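Long-range contacts in penicillin-binding protein 2B (Streptococcus pneumoniae, PDB 2WAD), which probably forms peptide cross-links between adjacent glycan strands of cell wall peptidoglycan, as a penicillin-binding transpeptidase of the machinery that builds peripheral wall: residues 57-62 / 219-224; 236-241 / 261-266; 608-613 / 668-673. One frame throughout, in Å; residues are numbered along the deposited sequence.

Interaction 1: 57-62 / 219-224; sequences SSARGE and TSWDRK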
loop_
_atom_site.group_PDB
_atom_site.type_symbol
_atom_site.label_atom_id
_atom_site.label_comp_id
_atom_site.label_asym_id
_atom_site.label_seq_id
_atom_site.Cartn_x
_atom_site.Cartn_y
_atom_site.Cartn_z
ATOM N N SER A 57 -8.662 -16.678 -19.977
ATOM C CA SER A 57 -8.140 -15.410 -19.462
ATOM C C SER A 57 -7.721 -14.435 -20.561
ATOM O O SER A 57 -7.393 -14.840 -21.671
ATOM C CB SER A 57 -6.914 -15.697 -18.590
ATOM O OG SER A 57 -7.295 -16.360 -17.397
ATOM N N SER A 58 -7.707 -13.146 -20.247
ATOM C CA SER A 58 -7.126 -12.160 -21.153
ATOM C C SER A 58 -5.900 -11.472 -20.551
ATOM O O SER A 58 -5.365 -11.917 -19.533
ATOM C CB SER A 58 -8.173 -11.124 -21.558
ATOM O OG SER A 58 -9.191 -11.709 -22.349
ATOM N N ALA A 59 -5.469 -10.394 -21.199
ATOM C CA ALA A 59 -4.319 -9.592 -20.785
ATOM C C ALA A 59 -4.685 -8.603 -19.686
ATOM O O ALA A 59 -5.767 -8.024 -19.712
ATOM C CB ALA A 59 -3.752 -8.843 -21.978
ATOM N N ARG A 60 -3.764 -8.419 -18.743
ATOM C CA ARG A 60 -3.931 -7.524 -17.597
ATOM C C ARG A 60 -3.779 -6.076 -18.040
ATOM O O ARG A 60 -2.958 -5.777 -18.906
ATOM C CB ARG A 60 -2.917 -7.852 -16.501
ATOM C CG ARG A 60 -3.248 -7.238 -15.141
ATOM C CD ARG A 60 -2.288 -7.694 -14.040
ATOM N NE ARG A 60 -2.672 -7.207 -12.714
ATOM C CZ ARG A 60 -3.604 -7.755 -11.946
ATOM N NH1 ARG A 60 -4.269 -8.825 -12.381
ATOM N NH2 ARG A 60 -3.873 -7.225 -10.756
ATOM N N GLY A 61 -4.606 -5.193 -17.487
ATOM C CA GLY A 61 -4.410 -3.762 -17.676
ATOM C C GLY A 61 -3.083 -3.330 -17.070
ATOM O O GLY A 61 -2.454 -4.083 -16.319
ATOM N N GLU A 62 -2.645 -2.120 -17.399
ATOM C CA GLU A 62 -1.330 -1.659 -16.966
ATOM C C GLU A 62 -1.395 -0.398 -16.121
ATOM O O GLU A 62 -2.468 0.196 -15.969
ATOM C CB GLU A 62 -0.413 -1.481 -18.180
ATOM C CG GLU A 62 0.174 -2.788 -18.689
ATOM C CD GLU A 62 0.597 -2.722 -20.150
ATOM O OE1 GLU A 62 1.434 -3.541 -20.597
ATOM O OE2 GLU A 62 0.071 -1.852 -20.874
ATOM N N THR A 219 1.419 -18.186 -27.655
ATOM C CA THR A 219 2.101 -17.136 -26.905
ATOM C C THR A 219 1.333 -16.811 -25.634
ATOM O O THR A 219 0.111 -16.765 -25.669
ATOM C CB THR A 219 2.165 -15.841 -27.732
ATOM O OG1 THR A 219 0.898 -15.178 -27.650
ATOM C CG2 THR A 219 2.501 -16.132 -29.200
ATOM N N SER A 220 2.047 -16.588 -24.533
ATOM C CA SER A 220 1.460 -16.200 -23.245
ATOM C C SER A 220 1.999 -14.837 -22.753
ATOM O O SER A 220 2.396 -14.012 -23.576
ATOM C CB SER A 220 1.735 -17.307 -22.225
ATOM O OG SER A 220 1.037 -17.096 -21.008
ATOM N N TRP A 221 1.996 -14.591 -21.439
ATOM C CA TRP A 221 2.606 -13.382 -20.845
ATOM C C TRP A 221 3.374 -13.604 -19.545
ATOM O O TRP A 221 3.001 -14.428 -18.702
ATOM C CB TRP A 221 1.584 -12.291 -20.493
ATOM C CG TRP A 221 0.651 -11.923 -21.562
ATOM C CD1 TRP A 221 0.881 -11.076 -22.603
ATOM C CD2 TRP A 221 -0.697 -12.374 -21.691
ATOM N NE1 TRP A 221 -0.242 -10.989 -23.393
ATOM C CE2 TRP A 221 -1.226 -11.778 -22.854
ATOM C CE3 TRP A 221 -1.506 -13.235 -20.942
ATOM C CZ2 TRP A 221 -2.532 -12.020 -23.291
ATOM C CZ3 TRP A 221 -2.803 -13.478 -21.378
ATOM C CH2 TRP A 221 -3.304 -12.870 -22.542
ATOM N N ASP A 222 4.427 -12.816 -19.373
ATOM C CA ASP A 222 4.935 -12.533 -18.044
ATOM C C ASP A 222 4.545 -11.089 -17.751
ATOM O O ASP A 222 4.359 -10.275 -18.657
ATOM C CB ASP A 222 6.452 -12.733 -17.975
ATOM C CG ASP A 222 6.855 -14.192 -18.165
ATOM O OD1 ASP A 222 6.441 -15.033 -17.337
ATOM O OD2 ASP A 222 7.579 -14.496 -19.139
ATOM N N ARG A 223 4.377 -10.787 -16.474
ATOM C CA ARG A 223 4.143 -9.422 -16.061
ATOM C C ARG A 223 5.452 -8.946 -15.454
ATOM O O ARG A 223 5.951 -9.560 -14.506
ATOM C CB ARG A 223 3.045 -9.414 -15.004
ATOM C CG ARG A 223 2.841 -8.100 -14.278
ATOM C CD ARG A 223 2.082 -7.112 -15.151
ATOM N NE ARG A 223 1.267 -6.206 -14.355
ATOM C CZ ARG A 223 0.202 -5.575 -14.836
ATOM N NH1 ARG A 223 -0.164 -5.763 -16.093
ATOM N NH2 ARG A 223 -0.513 -4.775 -14.067
ATOM N N LYS A 224 6.016 -7.866 -15.990
ATOM C CA LYS A 224 7.179 -7.268 -15.337
ATOM C C LYS A 224 7.029 -5.832 -14.807
ATOM O O LYS A 224 6.312 -5.025 -15.386
ATOM C CB LYS A 224 8.465 -7.506 -16.136
ATOM C CG LYS A 224 8.847 -6.437 -17.133
ATOM C CD LYS A 224 10.294 -6.652 -17.544
ATOM C CE LYS A 224 10.438 -6.582 -19.055
ATOM N NZ LYS A 224 10.136 -5.205 -19.535
#

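Interaction 2: 236-241 / 261-266; sequences SVSSEK and DRVGTS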
loop_
_atom_site.group_PDB
_atom_site.type_symbol
_atom_site.label_atom_id
_atom_site.label_comp_id
_atom_site.label_asym_id
_atom_site.label_seq_id
_atom_site.Cartn_x
_atom_site.Cartn_y
_atom_site.Cartn_z
ATOM N N SER A 236 2.964 -7.001 -6.810
ATOM C CA SER A 236 3.217 -8.134 -7.703
ATOM C C SER A 236 1.932 -8.833 -8.157
ATOM O O SER A 236 0.852 -8.622 -7.602
ATOM C CB SER A 236 4.171 -9.140 -7.042
ATOM O OG SER A 236 3.723 -9.419 -5.722
ATOM N N VAL A 237 2.069 -9.669 -9.179
ATOM C CA VAL A 237 0.980 -10.486 -9.684
ATOM C C VAL A 237 1.415 -11.948 -9.587
ATOM O O VAL A 237 2.586 -12.267 -9.803
ATOM C CB VAL A 237 0.672 -10.135 -11.164
ATOM C CG1 VAL A 237 -0.537 -10.896 -11.664
ATOM C CG2 VAL A 237 0.408 -8.655 -11.300
ATOM N N SER A 238 0.476 -12.834 -9.269
ATOM C CA SER A 238 0.753 -14.264 -9.233
ATOM C C SER A 238 1.167 -14.785 -10.607
ATOM O O SER A 238 0.591 -14.401 -11.618
ATOM C CB SER A 238 -0.481 -15.033 -8.771
ATOM O OG SER A 238 -1.411 -15.131 -9.832
ATOM N N SER A 239 2.165 -15.662 -10.638
ATOM C CA SER A 239 2.635 -16.279 -11.871
ATOM C C SER A 239 1.617 -17.288 -12.393
ATOM O O SER A 239 0.770 -17.782 -11.651
ATOM C CB SER A 239 3.934 -17.027 -11.584
ATOM O OG SER A 239 3.667 -18.129 -10.726
ATOM N N GLU A 240 1.719 -17.596 -13.680
ATOM C CA GLU A 240 0.894 -18.622 -14.331
ATOM C C GLU A 240 1.091 -20.005 -13.708
ATOM O O GLU A 240 0.146 -20.782 -13.565
ATOM C CB GLU A 240 1.255 -18.674 -15.812
ATOM C CG GLU A 240 0.550 -19.748 -16.618
ATOM C CD GLU A 240 0.848 -19.594 -18.095
ATOM O OE1 GLU A 240 2.037 -19.425 -18.455
ATOM O OE2 GLU A 240 -0.114 -19.625 -18.894
ATOM N N LYS A 241 2.342 -20.281 -13.353
ATOM C CA LYS A 241 2.766 -21.473 -12.629
ATOM C C LYS A 241 2.096 -21.612 -11.259
ATOM O O LYS A 241 1.506 -22.653 -10.963
ATOM C CB LYS A 241 4.289 -21.424 -12.456
ATOM C CG LYS A 241 4.946 -22.709 -11.975
ATOM C CD LYS A 241 5.267 -23.644 -13.142
ATOM C CE LYS A 241 6.218 -24.747 -12.707
ATOM N NZ LYS A 241 5.866 -26.037 -13.358
ATOM N N ASP A 261 -5.609 -18.505 -12.888
ATOM C CA ASP A 261 -5.653 -17.058 -13.088
ATOM C C ASP A 261 -4.478 -16.318 -12.470
ATOM O O ASP A 261 -4.013 -16.658 -11.386
ATOM C CB ASP A 261 -6.946 -16.476 -12.518
ATOM C CG ASP A 261 -8.154 -16.786 -13.381
ATOM O OD1 ASP A 261 -7.991 -17.394 -14.462
ATOM O OD2 ASP A 261 -9.274 -16.408 -12.978
ATOM N N ARG A 262 -4.005 -15.297 -13.170
ATOM C CA ARG A 262 -2.990 -14.423 -12.605
ATOM C C ARG A 262 -3.595 -13.165 -12.001
ATOM O O ARG A 262 -4.246 -12.380 -12.686
ATOM C CB ARG A 262 -1.899 -14.137 -13.628
ATOM C CG ARG A 262 -1.186 -15.419 -13.988
ATOM C CD ARG A 262 0.096 -15.143 -14.706
ATOM N NE ARG A 262 -0.170 -14.917 -16.117
ATOM C CZ ARG A 262 0.735 -14.441 -16.962
ATOM N NH1 ARG A 262 1.946 -14.141 -16.512
ATOM N NH2 ARG A 262 0.431 -14.259 -18.243
ATOM N N VAL A 263 -3.384 -13.015 -10.697
ATOM C CA VAL A 263 -4.045 -12.003 -9.897
ATOM C C VAL A 263 -3.025 -11.156 -9.118
ATOM O O VAL A 263 -1.868 -11.555 -8.936
ATOM C CB VAL A 263 -5.067 -12.653 -8.935
ATOM C CG1 VAL A 263 -5.976 -13.610 -9.707
ATOM C CG2 VAL A 263 -4.356 -13.395 -7.812
ATOM N N GLY A 264 -3.450 -9.969 -8.702
ATOM C CA GLY A 264 -2.595 -9.103 -7.901
ATOM C C GLY A 264 -2.511 -9.617 -6.479
ATOM O O GLY A 264 -3.532 -9.961 -5.883
ATOM N N THR A 265 -1.296 -9.664 -5.936
ATOM C CA THR A 265 -1.071 -10.200 -4.600
ATOM C C THR A 265 -0.535 -9.159 -3.628
ATOM O O THR A 265 -0.429 -9.431 -2.433
ATOM C CB THR A 265 -0.046 -11.325 -4.634
ATOM O OG1 THR A 265 1.056 -10.891 -5.434
ATOM C CG2 THR A 265 -0.659 -12.575 -5.261
ATOM N N SER A 266 -0.185 -7.975 -4.118
ATOM C CA SER A 266 0.262 -6.936 -3.198
ATOM C C SER A 266 0.040 -5.510 -3.737
ATOM O O SER A 266 0.018 -5.288 -4.946
ATOM C CB SER A 266 1.737 -7.160 -2.850
ATOM O OG SER A 266 2.539 -6.973 -4.001
#

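Interaction 3: 608-613 / 668-673; sequences ATVSIS and DIINLY. Unlike the reference sequence in segment 608-613: Thr609 (reference Leu).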
loop_
_atom_site.group_PDB
_atom_site.type_symbol
_atom_site.label_atom_id
_atom_site.label_comp_id
_atom_site.label_asym_id
_atom_site.label_seq_id
_atom_site.Cartn_x
_atom_site.Cartn_y
_atom_site.Cartn_z
ATOM N N ALA A 608 11.318 30.756 0.401
ATOM C CA ALA A 608 9.991 30.309 -0.038
ATOM C C ALA A 608 9.455 31.060 -1.258
ATOM O O ALA A 608 9.378 32.293 -1.229
ATOM C CB ALA A 608 8.997 30.423 1.109
ATOM N N THR A 609 9.056 30.325 -2.301
ATOM C CA THR A 609 8.551 30.940 -3.536
ATOM C C THR A 609 7.035 31.169 -3.519
ATOM O O THR A 609 6.500 31.861 -4.384
ATOM C CB THR A 609 8.976 30.166 -4.816
ATOM O OG1 THR A 609 8.346 28.875 -4.857
ATOM C CG2 THR A 609 10.469 29.973 -4.862
ATOM N N VAL A 610 6.351 30.571 -2.541
ATOM C CA VAL A 610 4.960 30.886 -2.212
ATOM C C VAL A 610 4.875 31.006 -0.698
ATOM O O VAL A 610 5.754 30.512 0.013
ATOM C CB VAL A 610 3.958 29.759 -2.629
ATOM C CG1 VAL A 610 3.702 29.770 -4.134
ATOM C CG2 VAL A 610 4.430 28.395 -2.132
ATOM N N SER A 611 3.820 31.658 -0.220
ATOM C CA SER A 611 3.558 31.782 1.206
ATOM C C SER A 611 3.245 30.411 1.818
ATOM O O SER A 611 2.328 29.725 1.381
ATOM C CB SER A 611 2.386 32.731 1.428
ATOM O OG SER A 611 2.052 32.784 2.807
ATOM N N ILE A 612 4.015 30.040 2.834
ATOM C CA ILE A 612 3.961 28.747 3.496
ATOM C C ILE A 612 3.501 28.925 4.945
ATOM O O ILE A 612 3.984 29.825 5.653
ATOM C CB ILE A 612 5.364 28.084 3.490
ATOM C CG1 ILE A 612 5.787 27.804 2.045
ATOM C CG2 ILE A 612 5.332 26.792 4.296
ATOM C CD1 ILE A 612 7.085 27.113 1.891
ATOM N N SER A 613 2.551 28.084 5.359
ATOM C CA SER A 613 2.112 27.987 6.751
ATOM C C SER A 613 2.469 26.590 7.269
ATOM O O SER A 613 2.492 25.621 6.507
ATOM C CB SER A 613 0.603 28.212 6.826
ATOM O OG SER A 613 0.246 29.488 6.319
ATOM N N ASP A 668 11.531 22.987 0.906
ATOM C CA ASP A 668 12.169 22.684 -0.364
ATOM C C ASP A 668 11.298 21.730 -1.178
ATOM O O ASP A 668 11.379 21.740 -2.409
ATOM C CB ASP A 668 13.536 22.039 -0.168
ATOM C CG ASP A 668 14.603 23.023 0.283
ATOM O OD1 ASP A 668 15.712 22.547 0.579
ATOM O OD2 ASP A 668 14.352 24.239 0.376
ATOM N N ILE A 669 10.529 20.872 -0.508
ATOM C CA ILE A 669 9.557 20.051 -1.231
ATOM C C ILE A 669 8.456 20.928 -1.808
ATOM O O ILE A 669 8.009 20.706 -2.934
ATOM C CB ILE A 669 8.925 18.922 -0.381
ATOM C CG1 ILE A 669 9.965 17.845 -0.051
ATOM C CG2 ILE A 669 7.739 18.277 -1.121
ATOM C CD1 ILE A 669 9.583 16.932 1.127
ATOM N N ILE A 670 8.010 21.916 -1.037
ATOM C CA ILE A 670 6.994 22.827 -1.548
ATOM C C ILE A 670 7.514 23.618 -2.754
ATOM O O ILE A 670 6.806 23.745 -3.759
ATOM C CB ILE A 670 6.383 23.711 -0.428
ATOM C CG1 ILE A 670 5.551 22.811 0.502
ATOM C CG2 ILE A 670 5.472 24.821 -0.994
ATOM C CD1 ILE A 670 4.879 23.522 1.629
ATOM N N ASN A 671 8.733 24.148 -2.666
ATOM C CA ASN A 671 9.306 24.912 -3.780
ATOM C C ASN A 671 9.462 23.978 -4.976
ATOM O O ASN A 671 9.226 24.377 -6.108
ATOM C CB ASN A 671 10.701 25.452 -3.445
ATOM C CG ASN A 671 10.679 26.672 -2.556
ATOM O OD1 ASN A 671 9.668 27.352 -2.445
ATOM N ND2 ASN A 671 11.834 26.997 -1.968
ATOM N N LEU A 672 9.881 22.736 -4.740
ATOM C CA LEU A 672 10.061 21.800 -5.858
ATOM C C LEU A 672 8.749 21.630 -6.596
ATOM O O LEU A 672 8.697 21.670 -7.826
ATOM C CB LEU A 672 10.593 20.446 -5.401
ATOM C CG LEU A 672 12.113 20.331 -5.228
ATOM C CD1 LEU A 672 12.523 19.112 -4.403
ATOM C CD2 LEU A 672 12.871 20.370 -6.570
ATOM N N TYR A 673 7.675 21.467 -5.831
ATOM C CA TYR A 673 6.348 21.317 -6.417
ATOM C C TYR A 673 5.868 22.536 -7.192
ATOM O O TYR A 673 5.269 22.393 -8.265
ATOM C CB TYR A 673 5.310 20.992 -5.344
ATOM C CG TYR A 673 3.983 20.610 -5.953
ATOM C CD1 TYR A 673 3.846 19.433 -6.681
ATOM C CD2 TYR A 673 2.871 21.432 -5.821
ATOM C CE1 TYR A 673 2.625 19.080 -7.263
ATOM C CE2 TYR A 673 1.651 21.075 -6.363
ATOM C CZ TYR A 673 1.533 19.898 -7.084
ATOM O OH TYR A 673 0.332 19.555 -7.649
#

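Interaction 1: 57-62 / 219-224
The backbone O of Gly61 is gripped by both terminal nitrogens of Arg223. NH1 of Arg223 donates to Gly61 O at 2.8 Å, and NH2 of Arg223 donates to the same Gly61 O at 3.1 Å. The oxygen lies in the guanidinium plane, so the fork meets it end-on. Neither bond is straight, the N-H...O angle of NH1 being 153°, as expected when two donors share one acceptor. Arg223 CG is anti to the backbone N (chi1 169°), and the chain then bends at chi2 and chi3.

Arg60 lies across this group. Its CD sits over the centre of the Arg223 guanidinium, 3.4 Å from Arg223 CZ. The two side chains cross at about a right angle, and their guanidinium planes are 80° apart. Arg60 therefore brings aliphatic carbon to a face of Arg223, while Arg223 lies at the edge of the Arg60 guanidinium. NE of Arg60 is still only 3.5 Å from NH2 of Arg223. Glu269 bridges the pair, with one carboxylate oxygen on each NE, and Glu273 makes a salt bridge with NH2 of Arg60. Asn74 OD1 accepts from NH1 of Arg223.

Trp221, two residues back on strand 215-225, meets Ala59. The CB of Ala59 rests over one face of the indole, toward its rim, 3.6 Å from Trp221 CZ2.

The strand thus holds the loop between strands 51-55 and 63-64 within the dimerisation domain. Two like charges can lie this close probably because Glu269 and Glu273 offset them, while the fork on Gly61 O holds the guanidinium in place.

Interaction 2: 236-241 / 261-266
Ser238 and Val263 pair twice. The backbone N of Ser238 donates to O of Val263 at 2.7 Å, nearly along the C=O axis. In return the N of Val263 donates to the hydroxyl OG of Ser238 at 3.0 Å, so a side chain stands where a backbone carbonyl might. With OG between its own backbone N and carbonyl carbon (chi1 77°), the hydroxyl reaches the N-H of Val263. Next along, Thr265 N donates to Ser236 O at 2.9 Å with an almost straight N-H...O angle of 174°.

The hydroxyls close the other end. Ser266 OG accepts from Ser236 N at 2.8 Å. Ser236 OG and Thr265 OG1 share a hydrogen bond of 3.1 Å, in which either may donate. Val237 is paired with Gly264, as the non-hydrogen-bonded pair between the backbone bonds, and the two CA atoms are 4.2 Å apart. CA of Val237 also makes a CA-H...O contact with Val263 O.

At the far end the aliphatic part of Arg262 lies along the backbone of Ser238 to Glu240, and its CD is 3.9 Å from CB of Glu240. That CB covers one face of the guanidinium.

A second shell holds Ser238 and Gly264. Ser238 OG is also bonded to Gly243 O, and Gly264 N donates to OE1 of Glu273. Nearby, Glu240 OE2 is bonded to Thr191 OG1.

The two loops run nearly antiparallel, 163° apart end to end, and flank helix 249-255. With one backbone bridge, at Val237 and Gly264, the arrangement is an isolated antiparallel beta bridge that joins the loops before and after this helix.

Interaction 3: 608-613 / 668-673
The polar part of the contact centres on Asn671 OD1, which accepts twice from Thr609. The backbone N of Thr609 donates to Asn671 OD1 at 3.0 Å with an N-H...O angle of 164°. The hydroxyl OG1 of Thr609 donates to the same Asn671 OD1 at 3.1 Å. Both donors come from the same face of the amide plane, and OG1 stands above it. Thr609 OG1 lies between the backbone N and the carbonyl carbon (chi1 67°), which puts the hydroxyl beside the N-H, where both can reach the one oxygen of Asn671. The amide is also held at its other end, because Asn671 ND2 bonds to Gly607 O. Asn674 ND2 also hydrogen-bonds to Thr609 OG1.

The apolar part is built around Ile670. Its CG2 is 3.9 Å from CG2 of Val610, and these two side chains cross at about a right angle. Ile612 reaches it tip to tip, with CD1 4.0 Å from the same CG2 of Ile670. Ala636 and Ala638 of strand 634-638 also touch Ile670.

Here C-terminal helix 661-676 packs against the loop leading into edge strand 613-616. This is the helix-on-sheet layering of the transpeptidase domain, a member of the beta-lactamase clan.

Interactions 1 and 2 belong to the dimerisation domain and touch each other, with centres 10 Å apart. Arg60 of interaction 1 and Gly264 of interaction 2 both use Glu273, so one carboxylate serves both contacts. Interaction 3 lies in the transpeptidase domain, with its centre about 41 Å from that of interaction 2. All three are partly buried. Interaction 1 joins a strand to a loop with charged and aromatic side chains. Interaction 2 joins two loops with backbone and hydroxyl bonds. Interaction 3 joins a helix to a loop and splits into a polar part at the surface, where Thr609 is exposed, and a buried aliphatic patch.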